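Local coordinates for protein hydrogenase maturation factor (Thermoanaerobacter tengcongensis, PDB 3VTI) that probably accepts a carbamoyl group on sulfur from HypF and dehydrates it, using ATP, to a nitrile during [NiFe]-hydrogenase maturation, at residues 240-244 with 245-249. Numbering follows the deposited sequence.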
loop_
_atom_site.group_PDB
_atom_site.type_symbol
_atom_site.label_atom_id
_atom_site.label_comp_id
_atom_site.label_asym_id
_atom_site.label_seq_id
_atom_site.Cartn_x
_atom_site.Cartn_y
_atom_site.Cartn_z
ATOM N N MET C 240 -19.783 -22.514 6.276
ATOM C CA MET C 240 -19.732 -21.190 6.880
ATOM C C MET C 240 -20.973 -20.376 6.555
ATOM O O MET C 240 -21.082 -19.221 6.970
ATOM C CB MET C 240 -18.501 -20.428 6.395
ATOM C CG MET C 240 -17.177 -21.047 6.782
ATOM S SD MET C 240 -15.815 -20.170 6.008
ATOM C CE MET C 240 -15.718 -18.745 7.084
ATOM N N GLY C 241 -21.896 -20.974 5.806
ATOM C CA GLY C 241 -23.114 -20.288 5.372
ATOM C C GLY C 241 -22.900 -19.130 4.404
ATOM O O GLY C 241 -23.650 -18.154 4.434
ATOM N N ILE C 242 -21.879 -19.243 3.552
ATOM C CA ILE C 242 -21.546 -18.219 2.569
ATOM C C ILE C 242 -22.184 -18.530 1.210
ATOM O O ILE C 242 -22.382 -19.694 0.864
ATOM C CB ILE C 242 -20.010 -18.092 2.399
ATOM C CG1 ILE C 242 -19.381 -17.529 3.671
ATOM C CG2 ILE C 242 -19.647 -17.193 1.226
ATOM C CD1 ILE C 242 -17.871 -17.737 3.754
ATOM N N ASP C 243 -22.507 -17.480 0.454
ATOM C CA ASP C 243 -22.987 -17.606 -0.926
ATOM C C ASP C 243 -21.797 -17.408 -1.858
ATOM O O ASP C 243 -21.203 -16.326 -1.874
ATOM C CB ASP C 243 -24.068 -16.551 -1.213
ATOM C CG ASP C 243 -24.893 -16.857 -2.463
ATOM O OD1 ASP C 243 -24.358 -17.469 -3.420
ATOM O OD2 ASP C 243 -26.089 -16.471 -2.493
ATOM N N PHE C 244 -21.437 -18.432 -2.634
ATOM C CA PHE C 244 -20.277 -18.309 -3.543
ATOM C C PHE C 244 -20.427 -17.205 -4.588
ATOM O O PHE C 244 -19.441 -16.753 -5.190
ATOM C CB PHE C 244 -19.890 -19.644 -4.190
ATOM C CG PHE C 244 -21.021 -20.350 -4.879
ATOM C CD1 PHE C 244 -21.454 -19.941 -6.137
ATOM C CD2 PHE C 244 -21.635 -21.448 -4.277
ATOM C CE1 PHE C 244 -22.486 -20.588 -6.780
ATOM C CE2 PHE C 244 -22.675 -22.119 -4.915
ATOM C CZ PHE C 244 -23.101 -21.684 -6.173
ATOM N N LEU C 245 -21.664 -16.761 -4.780
ATOM C CA LEU C 245 -21.964 -15.617 -5.630
ATOM C C LEU C 245 -21.336 -14.322 -5.127
ATOM O O LEU C 245 -21.300 -13.331 -5.858
ATOM C CB LEU C 245 -23.478 -15.440 -5.765
ATOM C CG LEU C 245 -24.212 -16.472 -6.625
ATOM C CD1 LEU C 245 -25.708 -16.164 -6.656
ATOM C CD2 LEU C 245 -23.622 -16.551 -8.051
ATOM N N HIS C 246 -20.847 -14.325 -3.890
ATOM C CA HIS C 246 -20.237 -13.135 -3.323
ATOM C C HIS C 246 -18.727 -13.237 -3.244
ATOM O O HIS C 246 -18.071 -12.242 -2.957
ATOM C CB HIS C 246 -20.769 -12.831 -1.923
ATOM C CG HIS C 246 -22.252 -12.645 -1.855
ATOM N ND1 HIS C 246 -23.013 -12.266 -2.941
ATOM C CD2 HIS C 246 -23.113 -12.750 -0.812
ATOM C CE1 HIS C 246 -24.279 -12.176 -2.582
ATOM N NE2 HIS C 246 -24.365 -12.461 -1.292
ATOM N N LEU C 247 -18.179 -14.429 -3.452
ATOM C CA LEU C 247 -16.731 -14.619 -3.389
ATOM C C LEU C 247 -16.102 -14.205 -4.699
ATOM O O LEU C 247 -16.683 -14.426 -5.746
ATOM C CB LEU C 247 -16.379 -16.078 -3.109
ATOM C CG LEU C 247 -16.690 -16.667 -1.739
ATOM C CD1 LEU C 247 -16.382 -18.146 -1.773
ATOM C CD2 LEU C 247 -15.902 -15.974 -0.644
ATOM N N ALA C 248 -14.901 -13.641 -4.632
ATOM C CA ALA C 248 -14.171 -13.149 -5.814
ATOM C C ALA C 248 -13.626 -14.251 -6.733
ATOM O O ALA C 248 -13.359 -15.377 -6.295
ATOM C CB ALA C 248 -13.047 -12.212 -5.382
ATOM N N ASN C 249 -13.474 -13.908 -8.007
ATOM C CA ASN C 249 -12.855 -14.768 -9.015
ATOM C C ASN C 249 -11.756 -13.977 -9.715
ATOM O O ASN C 249 -11.838 -12.744 -9.779
ATOM C CB ASN C 249 -13.892 -15.220 -10.039
ATOM C CG ASN C 249 -14.951 -16.121 -9.430
ATOM O OD1 ASN C 249 -14.723 -17.315 -9.224
ATOM N ND2 ASN C 249 -16.116 -15.551 -9.132
#
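Asp243 and Leu245 form an Asx turn, a worked example of how one aspartate can start a chain reversal through its side chain and its backbone together. The turn lies in the loop joining helix 231-240 to strand 254-257 of the AIR synthase-like C-terminal domain. Among the hydrogen bonds, Leu245 N reaches Asp243 OD1 at 3.1 Å, coming from above the carboxylate plane. At chi1 -164° the carboxylate extends opposite the backbone N, which puts OD1 where it can accept from the amide two residues on. The aspartate carbonyl closes a type I beta turn, as His246 N donates to Asp243 O at 2.9 Å. A second, overlapping turn follows, Leu247 N meeting Phe244 O at 3.2 Å. The remaining carboxylate oxygen, OD2, has a long, weak ion pair with Arg300. Replacing Asp243 by alanine is likely to leave the Leu245 amide without its side-chain acceptor. Apolar packing brings Ile242 CG2 to 4.2 Å from Leu247 CG, and both side chains rest on Cys237 and Met161, tying the loop to helices 231-240 and 155-164. A CH-pi contact sets Asp243 CB over one face of the His246 imidazole, displaced toward its rim, 3.9 Å from CD2.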